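Putative poly(3-hydroxybutyrate) depolymerase LpqC (Bordetella parapertussis 12822, PDB 3D0K) is a putative alpha/beta-hydrolase that probably hydrolyses ester bonds, as in the depolymerisation of poly(3-hydroxybutyrate). Local coordinates at residues 35-40 with 93-97; 100-106 with 118-122; 212-216 with 268-272. Residue numbers count along the deposited sequence, not the author numbering.

Contact 1 (35-40 with 93-97); sequences NADRPF and EIWPG
In this alpha/beta-hydrolase-like fold, two loops meet beside the central sheet. Residues 35-40 lead into strand 40-46. Residues 93-97 follow strand 84-89. Both segments are loop, apart from Phe-40, where strand 40-46 begins, and the closest CA atoms are those of Arg-38 and Ile-94, 6.4 Å apart. Asn-35 to Arg-38 form a type I beta turn, with Asn-35 beside the far end of the Trp-95 indole. Arg-38 leaves the turn extended (phi -136°, psi 89°). Its CB and CD lie along the indole: CB is 3.4 Å from Trp-95 CZ2, and CD makes a CH-pi contact 3.8 Å from the centroid of the six-membered ring, over one face. Pro-39 packs its CG 3.9 Å from Ile-94 CD1. Phe-40, chi1 p, sets CD1 4.3 Å from Trp-95 CZ2 and stacks on Phe-90. Trp-95 has chi1 m and chi2 84°, which carries the indole across to the first loop. Its NE1 donates a hydrogen bond to Pro-39 O, 3.1 Å long and 166° at the hydrogen.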
loop_
_atom_site.group_PDB
_atom_site.type_symbol
_atom_site.label_atom_id
_atom_site.label_comp_id
_atom_site.label_asym_id
_atom_site.label_seq_id
_atom_site.Cartn_x
_atom_site.Cartn_y
_atom_site.Cartn_z
ATOM N N ASN A 35 3.838 -8.180 -17.143
ATOM C CA ASN A 35 2.592 -7.427 -17.373
ATOM C C ASN A 35 2.615 -6.612 -18.671
ATOM O O ASN A 35 2.239 -5.446 -18.710
ATOM C CB ASN A 35 2.238 -6.568 -16.147
ATOM C CG ASN A 35 1.998 -7.408 -14.916
ATOM O OD1 ASN A 35 2.895 -7.614 -14.102
ATOM N ND2 ASN A 35 0.794 -7.935 -14.791
ATOM N N ALA A 36 3.038 -7.270 -19.747
ATOM C CA ALA A 36 3.182 -6.632 -21.066
ATOM C C ALA A 36 1.877 -6.026 -21.618
ATOM O O ALA A 36 1.896 -4.993 -22.279
ATOM C CB ALA A 36 3.785 -7.630 -22.072
ATOM N N ASP A 37 0.749 -6.647 -21.290
ATOM C CA ASP A 37 -0.547 -6.275 -21.860
ATOM C C ASP A 37 -1.443 -5.432 -20.962
ATOM O O ASP A 37 -2.649 -5.317 -21.217
ATOM C CB ASP A 37 -1.300 -7.571 -22.215
ATOM C CG ASP A 37 -0.509 -8.449 -23.166
ATOM O OD1 ASP A 37 0.161 -7.876 -24.054
ATOM O OD2 ASP A 37 -0.525 -9.703 -23.009
ATOM N N ARG A 38 -0.884 -4.881 -19.887
ATOM C CA ARG A 38 -1.711 -4.231 -18.908
ATOM C C ARG A 38 -1.072 -2.919 -18.504
ATOM O O ARG A 38 -0.274 -2.872 -17.575
ATOM C CB ARG A 38 -1.971 -5.156 -17.719
ATOM C CG ARG A 38 -3.329 -5.891 -17.810
ATOM C CD ARG A 38 -3.495 -6.904 -16.676
ATOM N NE ARG A 38 -2.368 -7.837 -16.741
ATOM C CZ ARG A 38 -2.331 -8.924 -17.513
ATOM N NH1 ARG A 38 -3.376 -9.263 -18.261
ATOM N NH2 ARG A 38 -1.237 -9.683 -17.531
ATOM N N PRO A 39 -1.398 -1.850 -19.243
ATOM C CA PRO A 39 -0.935 -0.525 -18.843
ATOM C C PRO A 39 -1.564 -0.019 -17.555
ATOM O O PRO A 39 -2.663 -0.427 -17.159
ATOM C CB PRO A 39 -1.364 0.377 -20.008
ATOM C CG PRO A 39 -2.423 -0.408 -20.751
ATOM C CD PRO A 39 -2.197 -1.847 -20.496
ATOM N N PHE A 40 -0.876 0.896 -16.910
ATOM C CA PHE A 40 -1.503 1.633 -15.815
ATOM C C PHE A 40 -0.942 3.049 -15.810
ATOM O O PHE A 40 -0.219 3.453 -16.749
ATOM C CB PHE A 40 -1.298 0.909 -14.476
ATOM C CG PHE A 40 0.161 0.666 -14.125
ATOM C CD1 PHE A 40 0.853 -0.413 -14.688
ATOM C CD2 PHE A 40 0.808 1.464 -13.152
ATOM C CE1 PHE A 40 2.152 -0.689 -14.347
ATOM C CE2 PHE A 40 2.122 1.193 -12.796
ATOM C CZ PHE A 40 2.797 0.117 -13.390
ATOM N N GLU A 93 -11.199 -0.826 -15.665
ATOM C CA GLU A 93 -11.293 -1.359 -17.015
ATOM C C GLU A 93 -10.163 -2.319 -17.349
ATOM O O GLU A 93 -10.410 -3.359 -17.913
ATOM C CB GLU A 93 -11.358 -0.241 -18.069
ATOM C CG GLU A 93 -12.294 -0.584 -19.197
ATOM C CD GLU A 93 -11.765 -0.187 -20.586
ATOM O OE1 GLU A 93 -10.971 0.804 -20.710
ATOM O OE2 GLU A 93 -12.179 -0.885 -21.567
ATOM N N ILE A 94 -8.935 -2.002 -16.964
ATOM C CA ILE A 94 -7.782 -2.854 -17.312
ATOM C C ILE A 94 -7.392 -3.856 -16.203
ATOM O O ILE A 94 -6.790 -4.921 -16.483
ATOM C CB ILE A 94 -6.565 -1.979 -17.693
ATOM C CG1 ILE A 94 -6.951 -1.041 -18.838
ATOM C CG2 ILE A 94 -5.324 -2.818 -18.056
ATOM C CD1 ILE A 94 -5.956 0.061 -19.129
ATOM N N TRP A 95 -7.731 -3.506 -14.960
ATOM C CA TRP A 95 -7.416 -4.349 -13.789
ATOM C C TRP A 95 -8.703 -4.657 -13.009
ATOM O O TRP A 95 -8.877 -4.221 -11.875
ATOM C CB TRP A 95 -6.415 -3.624 -12.896
ATOM C CG TRP A 95 -5.154 -3.317 -13.611
ATOM C CD1 TRP A 95 -4.911 -2.230 -14.420
ATOM C CD2 TRP A 95 -3.945 -4.080 -13.587
ATOM N NE1 TRP A 95 -3.619 -2.281 -14.907
ATOM C CE2 TRP A 95 -2.996 -3.395 -14.410
ATOM C CE3 TRP A 95 -3.558 -5.272 -12.947
ATOM C CZ2 TRP A 95 -1.687 -3.857 -14.604
ATOM C CZ3 TRP A 95 -2.252 -5.745 -13.146
ATOM C CH2 TRP A 95 -1.336 -5.041 -13.986
ATOM N N PRO A 96 -9.617 -5.423 -13.625
ATOM C CA PRO A 96 -10.951 -5.561 -13.023
ATOM C C PRO A 96 -11.002 -6.403 -11.727
ATOM O O PRO A 96 -10.308 -7.412 -11.592
ATOM C CB PRO A 96 -11.773 -6.225 -14.158
ATOM C CG PRO A 96 -10.744 -7.007 -14.905
ATOM C CD PRO A 96 -9.486 -6.213 -14.873
ATOM N N GLY A 97 -11.841 -5.964 -10.785
ATOM C CA GLY A 97 -12.159 -6.748 -9.589
ATOM C C GLY A 97 -11.059 -6.748 -8.537
ATOM O O GLY A 97 -9.907 -6.358 -8.785
#

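Contact 2 (100-106 with 118-122); sequences SYNNGRA and GWTYA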
loop_
_atom_site.group_PDB
_atom_site.type_symbol
_atom_site.label_atom_id
_atom_site.label_comp_id
_atom_site.label_asym_id
_atom_site.label_seq_id
_atom_site.Cartn_x
_atom_site.Cartn_y
_atom_site.Cartn_z
ATOM N N SER A 100 -7.610 -8.532 -9.519
ATOM C CA SER A 100 -6.496 -7.931 -10.243
ATOM C C SER A 100 -5.762 -6.908 -9.415
ATOM O O SER A 100 -4.570 -6.649 -9.663
ATOM C CB SER A 100 -6.976 -7.214 -11.526
ATOM O OG SER A 100 -7.785 -8.073 -12.332
ATOM N N TYR A 101 -6.479 -6.248 -8.514
ATOM C CA TYR A 101 -5.861 -5.182 -7.758
ATOM C C TYR A 101 -5.558 -5.648 -6.311
ATOM O O TYR A 101 -4.420 -5.977 -6.016
ATOM C CB TYR A 101 -6.732 -3.892 -7.770
ATOM C CG TYR A 101 -6.116 -2.768 -6.917
ATOM C CD1 TYR A 101 -4.802 -2.341 -7.154
ATOM C CD2 TYR A 101 -6.870 -2.111 -5.922
ATOM C CE1 TYR A 101 -4.247 -1.302 -6.410
ATOM C CE2 TYR A 101 -6.302 -1.048 -5.136
ATOM C CZ TYR A 101 -4.979 -0.667 -5.412
ATOM O OH TYR A 101 -4.418 0.353 -4.654
ATOM N N ASN A 102 -6.576 -5.637 -5.434
ATOM C CA ASN A 102 -6.438 -6.157 -4.062
ATOM C C ASN A 102 -5.585 -7.450 -3.937
ATOM O O ASN A 102 -4.763 -7.568 -3.013
ATOM C CB ASN A 102 -7.790 -6.496 -3.400
ATOM C CG ASN A 102 -8.847 -5.427 -3.496
ATOM O OD1 ASN A 102 -9.670 -5.281 -2.536
ATOM N ND2 ASN A 102 -8.927 -4.739 -4.632
ATOM N N ASN A 103 -5.883 -8.452 -4.775
ATOM C CA ASN A 103 -5.290 -9.795 -4.700
ATOM C C ASN A 103 -4.078 -9.995 -5.631
ATOM O O ASN A 103 -3.517 -11.119 -5.719
ATOM C CB ASN A 103 -6.322 -10.912 -5.014
ATOM C CG ASN A 103 -7.591 -10.860 -4.129
ATOM O OD1 ASN A 103 -8.559 -11.632 -4.358
ATOM N ND2 ASN A 103 -7.614 -9.965 -3.157
ATOM N N GLY A 104 -3.673 -8.930 -6.322
ATOM C CA GLY A 104 -2.357 -8.954 -7.012
ATOM C C GLY A 104 -2.273 -9.833 -8.281
ATOM O O GLY A 104 -1.174 -10.136 -8.746
ATOM N N ARG A 105 -3.406 -10.232 -8.841
ATOM C CA ARG A 105 -3.405 -11.190 -9.989
ATOM C C ARG A 105 -2.514 -12.429 -9.672
ATOM O O ARG A 105 -1.655 -12.810 -10.485
ATOM C CB ARG A 105 -2.889 -10.498 -11.283
ATOM C CG ARG A 105 -3.937 -9.897 -12.141
ATOM C CD ARG A 105 -3.452 -9.415 -13.515
ATOM N NE ARG A 105 -3.413 -10.507 -14.446
ATOM C CZ ARG A 105 -2.319 -10.976 -15.038
ATOM N NH1 ARG A 105 -2.413 -12.021 -15.846
ATOM N NH2 ARG A 105 -1.141 -10.409 -14.835
ATOM N N ALA A 106 -2.673 -12.986 -8.467
ATOM C CA ALA A 106 -1.805 -14.055 -7.968
ATOM C C ALA A 106 -2.021 -15.371 -8.741
ATOM O O ALA A 106 -1.155 -16.257 -8.737
ATOM C CB ALA A 106 -2.031 -14.286 -6.520
ATOM N N GLY A 118 5.440 -11.566 -11.146
ATOM C CA GLY A 118 4.399 -11.206 -12.097
ATOM C C GLY A 118 3.164 -10.611 -11.433
ATOM O O GLY A 118 2.220 -10.188 -12.127
ATOM N N TRP A 119 3.133 -10.619 -10.106
ATOM C CA TRP A 119 1.945 -10.113 -9.399
ATOM C C TRP A 119 1.887 -8.597 -9.519
ATOM O O TRP A 119 2.915 -7.936 -9.733
ATOM C CB TRP A 119 1.911 -10.543 -7.913
ATOM C CG TRP A 119 1.852 -12.043 -7.664
ATOM C CD1 TRP A 119 2.004 -13.059 -8.589
ATOM C CD2 TRP A 119 1.647 -12.673 -6.410
ATOM N NE1 TRP A 119 1.903 -14.281 -7.959
ATOM C CE2 TRP A 119 1.669 -14.072 -6.628
ATOM C CE3 TRP A 119 1.416 -12.189 -5.109
ATOM C CZ2 TRP A 119 1.487 -14.987 -5.594
ATOM C CZ3 TRP A 119 1.242 -13.115 -4.064
ATOM C CH2 TRP A 119 1.285 -14.489 -4.320
ATOM N N THR A 120 0.673 -8.047 -9.414
ATOM C CA THR A 120 0.456 -6.589 -9.522
ATOM C C THR A 120 1.379 -5.869 -8.505
ATOM O O THR A 120 1.928 -4.795 -8.798
ATOM C CB THR A 120 -1.013 -6.222 -9.228
ATOM O OG1 THR A 120 -1.883 -7.160 -9.868
ATOM C CG2 THR A 120 -1.346 -4.743 -9.731
ATOM N N TYR A 121 1.579 -6.480 -7.328
ATOM C CA TYR A 121 2.389 -5.859 -6.252
ATOM C C TYR A 121 3.813 -5.547 -6.701
ATOM O O TYR A 121 4.415 -4.579 -6.208
ATOM C CB TYR A 121 2.496 -6.779 -5.049
ATOM C CG TYR A 121 1.140 -7.323 -4.567
ATOM C CD1 TYR A 121 0.010 -6.503 -4.559
ATOM C CD2 TYR A 121 1.016 -8.655 -4.136
ATOM C CE1 TYR A 121 -1.245 -7.016 -4.153
ATOM C CE2 TYR A 121 -0.209 -9.177 -3.705
ATOM C CZ TYR A 121 -1.329 -8.341 -3.730
ATOM O OH TYR A 121 -2.541 -8.873 -3.253
ATOM N N ALA A 122 4.366 -6.420 -7.545
ATOM C CA ALA A 122 5.783 -6.349 -7.977
ATOM C C ALA A 122 6.088 -5.125 -8.859
ATOM O O ALA A 122 7.268 -4.745 -9.056
ATOM C CB ALA A 122 6.172 -7.644 -8.738
HETATM O O HOH W 1 -0.200 -8.550 -12.441
#
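The two segments come closest at Gly-104 and Thr-120, with CA atoms 4.5 Å apart. Tyr-101 to Gly-104 form a type I beta turn, closed by Gly-104 N to Tyr-101 O at 3.1 Å. Gly-104 then takes a positive phi of 73°, and Arg-105 follows with phi 50°. The turn places Gly-104 O 2.9 Å from Thr-120 N, in a backbone hydrogen bond. A CB on Gly-104 would lie only 2.5 Å from Tyr-121 CZ. Without one, Gly-104 CA sits over the Tyr-121 ring, 3.8 Å from its centroid, in a CH-pi contact.

Two side-chain hydroxyls hold the first segment at other points. Thr-120 OG1 donates to Ser-100 O at 2.7 Å. Tyr-121 OH donates to Asn-102 O at 2.6 Å. Both segments belong to the long irregular connection between helix 97-100 and helix 122-133 of this alpha/beta-hydrolase-like fold, so the contact pinches that connection together just before the second helix. Helix 149-160, which follows the probable nucleophile elbow, packs alongside: Tyr-121 meets Phe-153 edge-to-face and touches Arg-156. The CA-to-CB bond of Tyr-101 points away from the second segment, and its OH hydrogen-bonds to His-61 O.

Further along, Ala-106 CB lies over the Trp-119 indole, 3.7 Å from the centroid of the six-membered ring. Trp-119 NE1 hydrogen-bonds to Arg-114 O. Water 1 bridges the segments: it accepts from Arg-105 NH2 at 3.2 Å and donates to Gly-118 O at 2.9 Å.

Contact 3 (212-216 with 268-272); sequences AGDQD and GIGHD. With SO4 (sulfate ion), chain G.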
loop_
_atom_site.group_PDB
_atom_site.type_symbol
_atom_site.label_atom_id
_atom_site.label_comp_id
_atom_site.label_asym_id
_atom_site.label_seq_id
_atom_site.Cartn_x
_atom_site.Cartn_y
_atom_site.Cartn_z
ATOM N N ALA A 212 -5.390 2.121 11.867
ATOM C CA ALA A 212 -6.819 1.753 11.974
ATOM C C ALA A 212 -7.647 2.884 12.605
ATOM O O ALA A 212 -7.415 3.252 13.753
ATOM C CB ALA A 212 -6.972 0.422 12.750
ATOM N N GLY A 213 -8.622 3.422 11.865
ATOM C CA GLY A 213 -9.525 4.435 12.423
ATOM C C GLY A 213 -10.504 3.748 13.333
ATOM O O GLY A 213 -11.101 2.717 12.963
ATOM N N ASP A 214 -10.678 4.272 14.549
ATOM C CA ASP A 214 -11.573 3.615 15.505
ATOM C C ASP A 214 -13.058 3.885 15.289
ATOM O O ASP A 214 -13.914 3.339 15.994
ATOM C CB ASP A 214 -11.126 3.836 16.962
ATOM C CG ASP A 214 -11.391 5.252 17.485
ATOM O OD1 ASP A 214 -12.072 6.074 16.812
ATOM O OD2 ASP A 214 -10.905 5.528 18.614
ATOM N N GLN A 215 -13.350 4.736 14.312
ATOM C CA GLN A 215 -14.685 4.960 13.818
ATOM C C GLN A 215 -14.929 4.213 12.474
ATOM O O GLN A 215 -15.971 4.403 11.851
ATOM C CB GLN A 215 -14.957 6.472 13.650
ATOM C CG GLN A 215 -14.891 7.296 14.962
ATOM C CD GLN A 215 -15.764 6.710 16.064
ATOM O OE1 GLN A 215 -15.247 6.242 17.074
ATOM N NE2 GLN A 215 -17.090 6.692 15.851
ATOM N N ASP A 216 -14.000 3.347 12.038
ATOM C CA ASP A 216 -14.267 2.548 10.826
ATOM C C ASP A 216 -15.025 1.307 11.277
ATOM O O ASP A 216 -14.488 0.177 11.334
ATOM C CB ASP A 216 -12.956 2.216 10.064
ATOM C CG ASP A 216 -13.193 1.809 8.607
ATOM O OD1 ASP A 216 -14.311 1.402 8.221
ATOM O OD2 ASP A 216 -12.238 1.885 7.813
ATOM N N GLY A 268 -11.231 8.786 16.482
ATOM C CA GLY A 268 -12.230 9.670 15.872
ATOM C C GLY A 268 -12.238 9.758 14.347
ATOM O O GLY A 268 -12.939 10.586 13.796
ATOM N N ILE A 269 -11.476 8.917 13.663
ATOM C CA ILE A 269 -11.431 8.915 12.218
ATOM C C ILE A 269 -12.029 7.599 11.766
ATOM O O ILE A 269 -11.773 6.577 12.385
ATOM C CB ILE A 269 -9.984 9.068 11.690
ATOM C CG1 ILE A 269 -9.350 10.408 12.145
ATOM C CG2 ILE A 269 -9.920 9.023 10.155
ATOM C CD1 ILE A 269 -10.243 11.666 11.818
ATOM N N GLY A 270 -12.804 7.623 10.684
ATOM C CA GLY A 270 -13.424 6.393 10.182
ATOM C C GLY A 270 -12.802 5.980 8.859
ATOM O O GLY A 270 -11.587 5.994 8.708
ATOM N N HIS A 271 -13.650 5.619 7.891
ATOM C CA HIS A 271 -13.198 5.152 6.606
ATOM C C HIS A 271 -13.039 6.319 5.626
ATOM O O HIS A 271 -13.889 6.550 4.758
ATOM C CB HIS A 271 -14.179 4.093 6.077
ATOM C CG HIS A 271 -13.602 3.245 4.994
ATOM N ND1 HIS A 271 -12.570 2.354 5.218
ATOM C CD2 HIS A 271 -13.869 3.187 3.666
ATOM C CE1 HIS A 271 -12.241 1.772 4.083
ATOM N NE2 HIS A 271 -13.005 2.264 3.123
ATOM N N ASP A 272 -11.938 7.062 5.778
ATOM C CA ASP A 272 -11.753 8.354 5.152
ATOM C C ASP A 272 -10.270 8.391 4.699
ATOM O O ASP A 272 -9.370 8.697 5.478
ATOM C CB ASP A 272 -12.089 9.441 6.186
ATOM C CG ASP A 272 -12.022 10.883 5.637
ATOM O OD1 ASP A 272 -12.588 11.754 6.360
ATOM O OD2 ASP A 272 -11.439 11.179 4.553
HETATM S S SO4 G . -11.840 4.273 -0.203
HETATM O O1 SO4 G . -11.636 4.703 1.167
HETATM O O2 SO4 G . -12.389 2.930 -0.209
HETATM O O3 SO4 G . -12.747 5.184 -0.884
HETATM O O4 SO4 G . -10.545 4.317 -0.892
#
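This contact probably holds two members of the catalytic triad of an alpha/beta-hydrolase. Asp-216 would be the acid and His-271 the base, with Ser-148 on the nucleophile elbow as the likely third member. Asp-216 lies just past strand 209-213. His-271 lies in the loop between strand 262-266 and helix 273-286. Gly-213 to Asp-216 form a type I beta turn, closed by Asp-216 N to Gly-213 O at 3.1 Å. The second loop runs against this turn. Gln-215 N donates to Ile-269 O at 3.1 Å, and Gly-268 N donates to Asp-214 OD1 at 2.9 Å. Gly-213 CA lies 3.1 Å from Ile-269 O, and a CB on Gly-213 would clash with that oxygen. The CA atoms of Asp-216 and Gly-270 are 4.0 Å apart. His-271 ND1 donates to Asp-216 OD2 at 2.7 Å. Asp-216 OD1 forms a salt bridge with Arg-237. A sulfate, probably from the crystallisation liquor, accepts a weak 3.5 Å hydrogen bond at its O2 from His-271 NE2, which, if real, implies a doubly protonated imidazole in the crystal. In the working enzyme, ND1-H on Asp-216 would leave NE2 to take the Ser-148 proton.

From the N terminus, contact 1 comes first. It joins the loop before strand 40-46 to the loop after strand 84-89, so it closes a loop that holds strands 40-46, 56-60 and 84-89 and two helices. Contact 2 follows in series and closes a short, irregular loop before helix 122-133. Contacts 1 and 2 touch: Trp-95 packs against Ser-100, and the guanidinium groups of Arg-38 and Arg-105 lie close. Contact 3 joins the end of strand 209-213 to the loop after its parallel neighbour 262-266, closing a loop that holds helices 228-231 and 237-255 and strand 262-266. It touches neither of the others; its centre is about 26 Å from that of contact 2. None of the three loops nest or cross.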